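Local coordinates for protein serine acetyltransferase (Neisseria gonorrhoeae, PDB 6WYE) that probably catalyses acetyl transfer from acetyl-CoA to L-serine, giving O-acetyl-L-serine in the first of two steps from serine to cysteine, at residues R39-A44 against D121-P126; A53-Q58 against L127-G132; G190-L195 against D216-I221. One frame throughout, in Å; residues are numbered along the deposited sequence.

Interaction 1. Residues R39-A44 against D121-P126; sequences REETAA and DEYSLP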
loop_
_atom_site.group_PDB
_atom_site.type_symbol
_atom_site.label_atom_id
_atom_site.label_comp_id
_atom_site.label_asym_id
_atom_site.label_seq_id
_atom_site.Cartn_x
_atom_site.Cartn_y
_atom_site.Cartn_z
ATOM N N ARG A 39 27.350 12.176 1.340
ATOM C CA ARG A 39 27.455 11.056 0.408
ATOM C C ARG A 39 28.394 9.984 0.943
ATOM O O ARG A 39 28.102 8.788 0.831
ATOM C CB ARG A 39 27.929 11.549 -0.967
ATOM C CG ARG A 39 26.939 12.473 -1.686
ATOM C CD ARG A 39 27.335 12.735 -3.143
ATOM N NE ARG A 39 27.516 11.490 -3.884
ATOM C CZ ARG A 39 26.525 10.832 -4.479
ATOM N NH1 ARG A 39 25.281 11.303 -4.422
ATOM N NH2 ARG A 39 26.769 9.696 -5.114
ATOM N N GLU A 40 29.521 10.399 1.548
ATOM C CA GLU A 40 30.505 9.451 2.070
ATOM C C GLU A 40 29.965 8.704 3.285
ATOM O O GLU A 40 30.183 7.493 3.419
ATOM C CB GLU A 40 31.828 10.166 2.415
ATOM N N GLU A 41 29.311 9.416 4.211
ATOM C CA GLU A 41 28.640 8.742 5.322
ATOM C C GLU A 41 27.616 7.739 4.804
ATOM O O GLU A 41 27.471 6.636 5.347
ATOM C CB GLU A 41 27.927 9.755 6.221
ATOM C CG GLU A 41 28.792 10.804 6.871
ATOM C CD GLU A 41 27.962 11.862 7.593
ATOM O OE1 GLU A 41 26.725 11.900 7.403
ATOM O OE2 GLU A 41 28.550 12.661 8.353
ATOM N N THR A 42 26.870 8.123 3.771
ATOM C CA THR A 42 25.792 7.266 3.291
ATOM C C THR A 42 26.352 6.033 2.595
ATOM O O THR A 42 25.860 4.917 2.810
ATOM C CB THR A 42 24.880 8.061 2.362
ATOM O OG1 THR A 42 24.281 9.140 3.102
ATOM C CG2 THR A 42 23.777 7.165 1.785
ATOM N N ALA A 43 27.408 6.205 1.788
ATOM C CA ALA A 43 28.018 5.039 1.158
ATOM C C ALA A 43 28.525 4.064 2.211
ATOM O O ALA A 43 28.393 2.848 2.055
ATOM C CB ALA A 43 29.153 5.465 0.222
ATOM N N ALA A 44 29.072 4.586 3.310
ATOM C CA ALA A 44 29.522 3.732 4.406
ATOM C C ALA A 44 28.361 2.983 5.049
ATOM O O ALA A 44 28.467 1.785 5.339
ATOM C CB ALA A 44 30.256 4.566 5.453
ATOM N N ASP A 121 26.705 12.912 15.566
ATOM C CA ASP A 121 28.106 12.922 15.164
ATOM C C ASP A 121 28.267 12.713 13.663
ATOM O O ASP A 121 29.397 12.553 13.184
ATOM C CB ASP A 121 28.892 11.843 15.926
ATOM N N GLU A 122 27.172 12.711 12.908
ATOM C CA GLU A 122 27.218 12.573 11.460
ATOM C C GLU A 122 26.128 13.451 10.875
ATOM O O GLU A 122 25.030 13.536 11.431
ATOM C CB GLU A 122 27.032 11.109 11.020
ATOM C CG GLU A 122 28.306 10.278 11.128
ATOM C CD GLU A 122 28.296 9.087 10.173
ATOM O OE1 GLU A 122 27.205 8.528 9.961
ATOM O OE2 GLU A 122 29.367 8.713 9.643
ATOM N N TYR A 123 26.424 14.092 9.747
ATOM C CA TYR A 123 25.464 15.032 9.192
ATOM C C TYR A 123 24.245 14.334 8.603
ATOM O O TYR A 123 23.155 14.916 8.587
ATOM C CB TYR A 123 26.143 15.898 8.146
ATOM C CG TYR A 123 27.232 16.766 8.752
ATOM C CD1 TYR A 123 26.927 17.998 9.324
ATOM C CD2 TYR A 123 28.555 16.340 8.767
ATOM C CE1 TYR A 123 27.921 18.802 9.890
ATOM C CE2 TYR A 123 29.556 17.130 9.321
ATOM C CZ TYR A 123 29.233 18.358 9.885
ATOM O OH TYR A 123 30.229 19.134 10.438
ATOM N N SER A 124 24.402 13.120 8.088
ATOM C CA SER A 124 23.261 12.445 7.482
ATOM C C SER A 124 22.291 11.881 8.518
ATOM O O SER A 124 21.184 11.472 8.150
ATOM C CB SER A 124 23.740 11.347 6.515
ATOM O OG SER A 124 24.520 10.384 7.174
ATOM N N LEU A 125 22.674 11.836 9.798
ATOM C CA LEU A 125 21.761 11.322 10.817
ATOM C C LEU A 125 20.523 12.202 10.956
ATOM O O LEU A 125 19.404 11.682 10.801
ATOM C CB LEU A 125 22.504 11.141 12.141
ATOM C CG LEU A 125 21.620 10.877 13.362
ATOM C CD1 LEU A 125 20.909 9.541 13.207
ATOM C CD2 LEU A 125 22.466 10.896 14.630
ATOM N N PRO A 126 20.628 13.520 11.215
ATOM C CA PRO A 126 19.388 14.321 11.217
ATOM C C PRO A 126 18.723 14.383 9.859
ATOM O O PRO A 126 17.485 14.412 9.786
ATOM C CB PRO A 126 19.842 15.717 11.683
ATOM C CG PRO A 126 21.321 15.748 11.471
ATOM C CD PRO A 126 21.806 14.331 11.599
HETATM O O HOH W 1 23.615 8.085 5.734
#
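The carboxylate of E41, carried on helix 34-48, is gripped by the chain that leads into helix 124-129. OE2 accepts the backbone N-H of Y123 (OE2 to N 2.9 Å), and OE1 accepts that of S124 (OE1 to N 2.7 Å). Each oxygen receives its amide through its syn lone pair, so the two consecutive N-H groups face the two oxygens like the prongs of a fork. A third donor, S124 OG, reaches the same OE1 at 2.7 Å, from the anti side and 24° out of the carboxylate plane. The S124 hydroxyl gets there because chi1 of 60° sets OG between its own backbone N and carbonyl carbon, turned to helix 34-48. E41 spans the gap with a chain extended beyond CG. E122 comes from the opposite direction, and the two carboxylates lie stacked with their planes 17° apart; E122 OE2 is 3.5 Å from E41 CG and 4.2 Å from E41 OE2. The ring of Y123 meets E41 only at its edge, CD2 lying 3.7 Å from OE2.

Farther out, a water donates to both S124 OG and T42 OG1, a second tie between the helices one residue along from E41. T42 OG1 is also bonded to I38 O of its own helix. The Y123 ring is held by a stack on Y114, a residue of the sodium site, and its OH by H26.

Three donors on one carboxylate fix both its position and its rotation and would help to keep E41 charged. The nearby E122 carboxylate probably works the other way, raising the cost of two negative charges side by side. Both amides lie where the chain enters helix 124-129, so the negative charge would probably suit the positive end of that helix's dipole.

Interaction 2. Residues A53-Q58 against L127-G132; sequences ASFLHQ and LLYFKG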
loop_
_atom_site.group_PDB
_atom_site.type_symbol
_atom_site.label_atom_id
_atom_site.label_comp_id
_atom_site.label_asym_id
_atom_site.label_seq_id
_atom_site.Cartn_x
_atom_site.Cartn_y
_atom_site.Cartn_z
ATOM N N ALA A 53 20.420 -0.646 1.999
ATOM C CA ALA A 53 21.277 -0.160 0.920
ATOM C C ALA A 53 20.468 0.490 -0.194
ATOM O O ALA A 53 20.817 1.577 -0.662
ATOM C CB ALA A 53 22.127 -1.308 0.375
ATOM N N SER A 54 19.356 -0.131 -0.606
ATOM C CA SER A 54 18.630 0.404 -1.756
ATOM C C SER A 54 17.845 1.660 -1.405
ATOM O O SER A 54 17.711 2.558 -2.245
ATOM C CB SER A 54 17.675 -0.651 -2.304
ATOM O OG SER A 54 18.399 -1.744 -2.837
ATOM N N PHE A 55 17.379 1.761 -0.162
ATOM C CA PHE A 55 16.798 3.009 0.323
ATOM C C PHE A 55 17.816 4.141 0.268
ATOM O O PHE A 55 17.507 5.241 -0.207
ATOM C CB PHE A 55 16.278 2.795 1.741
ATOM C CG PHE A 55 16.311 4.024 2.624
ATOM C CD1 PHE A 55 15.460 5.090 2.394
ATOM C CD2 PHE A 55 17.145 4.064 3.732
ATOM C CE1 PHE A 55 15.471 6.212 3.238
ATOM C CE2 PHE A 55 17.159 5.170 4.589
ATOM C CZ PHE A 55 16.317 6.249 4.341
ATOM N N LEU A 56 19.041 3.887 0.757
ATOM C CA LEU A 56 20.075 4.925 0.761
ATOM C C LEU A 56 20.496 5.306 -0.651
ATOM O O LEU A 56 20.795 6.478 -0.914
ATOM C CB LEU A 56 21.285 4.466 1.576
ATOM C CG LEU A 56 20.975 4.278 3.054
ATOM C CD1 LEU A 56 22.122 3.573 3.745
ATOM C CD2 LEU A 56 20.671 5.646 3.715
ATOM N N HIS A 57 20.523 4.336 -1.574
ATOM C CA HIS A 57 20.855 4.643 -2.962
ATOM C C HIS A 57 19.739 5.440 -3.636
ATOM O O HIS A 57 20.014 6.375 -4.396
ATOM C CB HIS A 57 21.153 3.351 -3.740
ATOM C CG HIS A 57 22.615 3.008 -3.819
ATOM N ND1 HIS A 57 23.263 2.266 -2.851
ATOM C CD2 HIS A 57 23.555 3.307 -4.751
ATOM C CE1 HIS A 57 24.535 2.121 -3.185
ATOM N NE2 HIS A 57 24.738 2.743 -4.333
ATOM N N GLN A 58 18.472 5.097 -3.369
ATOM C CA GLN A 58 17.366 5.814 -4.000
ATOM C C GLN A 58 17.118 7.169 -3.353
ATOM O O GLN A 58 16.761 8.129 -4.049
ATOM C CB GLN A 58 16.082 4.974 -3.937
ATOM C CG GLN A 58 16.082 3.771 -4.876
ATOM C CD GLN A 58 15.117 2.680 -4.436
ATOM O OE1 GLN A 58 14.305 2.876 -3.527
ATOM N NE2 GLN A 58 15.230 1.506 -5.057
ATOM N N LEU A 127 19.516 14.439 8.782
ATOM C CA LEU A 127 18.950 14.509 7.437
ATOM C C LEU A 127 17.949 13.378 7.212
ATOM O O LEU A 127 16.847 13.594 6.692
ATOM C CB LEU A 127 20.065 14.458 6.378
ATOM C CG LEU A 127 19.545 14.246 4.950
ATOM C CD1 LEU A 127 18.647 15.401 4.520
ATOM C CD2 LEU A 127 20.658 14.053 3.936
ATOM N N LEU A 128 18.318 12.164 7.606
ATOM C CA LEU A 128 17.479 10.999 7.354
ATOM C C LEU A 128 16.578 10.617 8.517
ATOM O O LEU A 128 15.502 10.065 8.279
ATOM C CB LEU A 128 18.357 9.788 6.993
ATOM C CG LEU A 128 19.155 9.989 5.709
ATOM C CD1 LEU A 128 20.100 8.815 5.414
ATOM C CD2 LEU A 128 18.200 10.239 4.548
ATOM N N TYR A 129 16.971 10.884 9.770
ATOM C CA TYR A 129 16.307 10.222 10.886
ATOM C C TYR A 129 15.836 11.125 12.019
ATOM O O TYR A 129 15.330 10.594 13.013
ATOM C CB TYR A 129 17.224 9.136 11.480
ATOM C CG TYR A 129 17.809 8.195 10.423
ATOM C CD1 TYR A 129 16.979 7.389 9.646
ATOM C CD2 TYR A 129 19.177 8.132 10.207
ATOM C CE1 TYR A 129 17.480 6.537 8.694
ATOM C CE2 TYR A 129 19.714 7.271 9.245
ATOM C CZ TYR A 129 18.866 6.481 8.497
ATOM O OH TYR A 129 19.395 5.653 7.542
ATOM N N PHE A 130 15.990 12.452 11.926
ATOM C CA PHE A 130 15.546 13.348 13.001
ATOM C C PHE A 130 14.261 14.050 12.581
ATOM O O PHE A 130 14.275 14.930 11.716
ATOM C CB PHE A 130 16.618 14.372 13.383
ATOM C CG PHE A 130 17.706 13.826 14.282
ATOM C CD1 PHE A 130 17.846 12.462 14.483
ATOM C CD2 PHE A 130 18.602 14.689 14.912
ATOM C CE1 PHE A 130 18.853 11.961 15.298
ATOM C CE2 PHE A 130 19.599 14.206 15.727
ATOM C CZ PHE A 130 19.743 12.841 15.916
ATOM N N LYS A 131 13.155 13.675 13.235
ATOM C CA LYS A 131 11.824 14.176 12.906
ATOM C C LYS A 131 11.715 15.699 13.033
ATOM O O LYS A 131 10.961 16.325 12.283
ATOM C CB LYS A 131 10.828 13.484 13.847
ATOM C CG LYS A 131 9.409 13.882 13.794
ATOM C CD LYS A 131 8.556 12.880 14.631
ATOM C CE LYS A 131 8.537 13.221 16.129
ATOM N NZ LYS A 131 7.449 12.464 16.850
ATOM N N GLY A 132 12.436 16.309 13.984
ATOM C CA GLY A 132 12.378 17.761 14.127
ATOM C C GLY A 132 13.026 18.494 12.962
ATOM O O GLY A 132 12.527 19.531 12.509
#
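L56 and L128 touch by their methyl groups in the core of the all-helical N-terminal domain of serine acetyltransferase, where helix 53-61 packs on the end of helix 124-129. Their CD2 and CD1 atoms are 3.6 Å apart, the tightest point of an entirely side-chain contact: the nearest CA atoms, those of the same two leucines, remain 9.3 Å apart. In L128, CG lies anti to the carbonyl carbon (chi1 -63°) and the chain reaches straight on, CD1 toward helix 53-61. The two leucines meet obliquely, whereas L56 and Y129 run at about a right angle.

Beside this pair the packing is looser. F55 and Y129 approach from opposite directions, yet their rings do not stack; the closest carbons, F55 CE2 and Y129 CE1, are 4.3 Å apart. F55 CZ reaches L128 CD2 only at 4.4 Å. All four residues are buried, and neighbours complete the cover: T42, A45 and A46 of helix 34-48 lie against L56, while I82 of a second subunit packs on F55 and T152 of that subunit on Y129. The partly exposed side of helix 53-61, with A53, H57 and Q58, turns from this contact to a third subunit.

Within its own segment Y129 is backed by L128, whose CB sits 3.5 Å above the centre of the tyrosine ring; at the far end of that ring OH meets the edge of F55, 3.7 Å from CE2.

Interaction 3. Residues G190-L195 against D216-I221; sequences GETAVL and DRHPKI. With LMR ((2S)-2-hydroxybutanedioic acid), chain I.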
loop_
_atom_site.group_PDB
_atom_site.type_symbol
_atom_site.label_atom_id
_atom_site.label_comp_id
_atom_site.label_asym_id
_atom_site.label_seq_id
_atom_site.Cartn_x
_atom_site.Cartn_y
_atom_site.Cartn_z
ATOM N N GLY A 190 2.192 28.982 15.903
ATOM C CA GLY A 190 0.977 29.455 15.272
ATOM C C GLY A 190 1.199 30.484 14.173
ATOM O O GLY A 190 2.324 30.836 13.820
ATOM N N GLU A 191 0.075 31.034 13.691
ATOM C CA GLU A 191 0.030 31.739 12.408
ATOM C C GLU A 191 0.993 32.922 12.355
ATOM O O GLU A 191 1.622 33.163 11.317
ATOM C CB GLU A 191 -1.401 32.225 12.131
ATOM C CG GLU A 191 -1.538 33.172 10.915
ATOM C CD GLU A 191 -2.987 33.600 10.634
ATOM O OE1 GLU A 191 -3.831 33.471 11.540
ATOM O OE2 GLU A 191 -3.289 34.053 9.505
ATOM N N THR A 192 1.111 33.685 13.449
ATOM C CA THR A 192 1.911 34.907 13.458
ATOM C C THR A 192 3.211 34.747 14.236
ATOM O O THR A 192 3.854 35.745 14.568
ATOM C CB THR A 192 1.107 36.080 14.025
ATOM O OG1 THR A 192 0.826 35.852 15.410
ATOM C CG2 THR A 192 -0.200 36.253 13.271
ATOM N N ALA A 193 3.620 33.516 14.520
ATOM C CA ALA A 193 4.886 33.280 15.204
ATOM C C ALA A 193 6.059 33.622 14.291
ATOM O O ALA A 193 6.011 33.399 13.077
ATOM C CB ALA A 193 4.986 31.822 15.645
ATOM N N VAL A 194 7.112 34.179 14.880
ATOM C CA VAL A 194 8.325 34.518 14.149
ATOM C C VAL A 194 9.513 34.000 14.936
ATOM O O VAL A 194 9.628 34.263 16.136
ATOM C CB VAL A 194 8.475 36.033 13.911
ATOM C CG1 VAL A 194 9.772 36.303 13.148
ATOM C CG2 VAL A 194 7.282 36.586 13.153
ATOM N N LEU A 195 10.391 33.261 14.267
ATOM C CA LEU A 195 11.615 32.766 14.879
ATOM C C LEU A 195 12.808 33.353 14.141
ATOM O O LEU A 195 12.881 33.260 12.911
ATOM C CB LEU A 195 11.687 31.241 14.835
ATOM C CG LEU A 195 11.001 30.489 15.966
ATOM C CD1 LEU A 195 9.510 30.530 15.716
ATOM C CD2 LEU A 195 11.527 29.065 15.966
ATOM N N ASP A 216 -1.615 40.000 14.899
ATOM C CA ASP A 216 -0.428 39.540 15.614
ATOM C C ASP A 216 -0.803 39.046 17.000
ATOM O O ASP A 216 -1.303 39.815 17.823
ATOM C CB ASP A 216 0.595 40.679 15.731
ATOM C CG ASP A 216 1.687 40.603 14.685
ATOM O OD1 ASP A 216 1.489 39.905 13.667
ATOM O OD2 ASP A 216 2.754 41.238 14.881
ATOM N N ARG A 217 -0.537 37.758 17.266
ATOM C CA ARG A 217 -0.959 37.180 18.538
ATOM C C ARG A 217 -0.080 36.024 19.003
ATOM O O ARG A 217 -0.479 35.321 19.942
ATOM C CB ARG A 217 -2.421 36.702 18.440
ATOM C CG ARG A 217 -2.625 35.580 17.436
ATOM C CD ARG A 217 -4.109 35.341 17.144
ATOM N NE ARG A 217 -4.270 34.187 16.271
ATOM C CZ ARG A 217 -4.180 34.232 14.946
ATOM N NH1 ARG A 217 -3.935 35.379 14.325
ATOM N NH2 ARG A 217 -4.332 33.127 14.233
ATOM N N HIS A 218 1.060 35.772 18.366
ATOM C CA HIS A 218 2.009 34.724 18.713
ATOM C C HIS A 218 3.381 35.326 19.005
ATOM O O HIS A 218 3.671 36.456 18.593
ATOM C CB HIS A 218 2.128 33.697 17.577
ATOM C CG HIS A 218 0.845 32.987 17.265
ATOM N ND1 HIS A 218 -0.083 33.476 16.366
ATOM C CD2 HIS A 218 0.343 31.813 17.722
ATOM C CE1 HIS A 218 -1.098 32.632 16.278
ATOM N NE2 HIS A 218 -0.869 31.617 17.095
ATOM N N PRO A 219 4.247 34.601 19.719
ATOM C CA PRO A 219 5.545 35.164 20.110
ATOM C C PRO A 219 6.453 35.419 18.921
ATOM O O PRO A 219 6.338 34.813 17.854
ATOM C CB PRO A 219 6.149 34.092 21.026
ATOM C CG PRO A 219 4.993 33.266 21.454
ATOM C CD PRO A 219 3.999 33.294 20.352
ATOM N N LYS A 220 7.370 36.352 19.128
ATOM C CA LYS A 220 8.487 36.576 18.224
ATOM C C LYS A 220 9.765 36.334 19.008
ATOM O O LYS A 220 9.984 36.959 20.052
ATOM C CB LYS A 220 8.424 37.978 17.627
ATOM C CG LYS A 220 7.008 38.328 17.231
ATOM C CD LYS A 220 6.927 39.247 16.035
ATOM C CE LYS A 220 5.460 39.534 15.735
ATOM N NZ LYS A 220 5.232 40.663 14.793
ATOM N N ILE A 221 10.580 35.393 18.527
ATOM C CA ILE A 221 11.746 34.894 19.245
ATOM C C ILE A 221 13.005 35.460 18.592
ATOM O O ILE A 221 13.206 35.311 17.377
ATOM C CB ILE A 221 11.787 33.352 19.249
ATOM C CG1 ILE A 221 10.416 32.764 19.633
ATOM C CG2 ILE A 221 12.909 32.860 20.158
ATOM C CD1 ILE A 221 10.019 32.965 21.082
HETATM C C1 LMR I . -4.654 30.986 17.161
HETATM O O1A LMR I . -4.438 31.929 17.859
HETATM O O1B LMR I . -4.543 30.996 15.972
HETATM C C2 LMR I . -5.088 29.685 17.850
HETATM O O2 LMR I . -5.207 28.613 16.950
HETATM C C3 LMR I . -4.135 29.317 18.992
HETATM C C4 LMR I . -2.721 29.080 18.494
HETATM O O4A LMR I . -2.490 29.236 17.339
HETATM O O4B LMR I . -1.898 28.721 19.272
HETATM O O HOH W 2 2.922 38.024 16.492
#
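R217 and E191 meet with their flat groups almost perpendicular, the carboxylate and guanidinium planes 86° apart. E191 OE1 nevertheless lies in the guanidinium plane, where NH2 donates to it at 2.8 Å through the anti lone pair of the acid; NH1 adds a weak bond. A different edge, that of NE and NH2, faces malate: NE donates to O1A and NH2 to O1B, both at 2.8 Å, so one carboxylate of the ligand is held by a two-pronged bond. NH2 is thus shared between ligand and salt bridge. R217 starts from the tight rotamer with CG between backbone N and carbonyl carbon (chi1 64°), then runs extended to NE.

H218 stands beside it, its CE1 3.4 Å over one face of the guanidinium. The imidazole is held at both nitrogens: NE2 donates almost straight (173°) to malate O4A, and ND1 shares a 2.7 Å hydrogen bond with T192 OG1, which comes to the ring edge. That hydroxyl also takes the backbone N-H of R217. Over one ring face lies G190, its CA 3.7 Å from the ring centroid in a CH-pi contact, with the backbone N of E191 alongside; both belong to the type I turn 190-193.

Beyond the turn the chains become parallel strands: V194 N bonds to P219 O, and I221 N to V194 O at 2.8 Å. V194 packs on K220 on one face, and L195 lies by I221 on the other.

D117, D182 and H183 of a fifth subunit, with G209 of this chain, complete the malate site. Adjacent parallel coils carrying turns at their corners are the hallmark of the left-handed beta-helix of hexapeptide transferases, here with a ligand pocket at a subunit boundary.

Interactions 1 and 2 are neighbours in the helical N-terminal domain, with centres 9 Å apart. Both use helix 124-129, against the consecutive helices 34-48 and 53-61, and they touch where T42 CG2 meets L56 CB at 3.7 Å and L125 CG meets F130 CE1 at 3.5 Å. Interaction 3 belongs to the beta-helix on the opposite side of the chain's centre, 34 Å from interaction 1 and 31 Å from interaction 2, centre to centre. It alone binds malate directly; the side chains of E122 and Y129 lie about 14 and 13 Å from a bound malate. Y123 in interaction 1 is about 8 Å from the sodium ion, whose site includes D117.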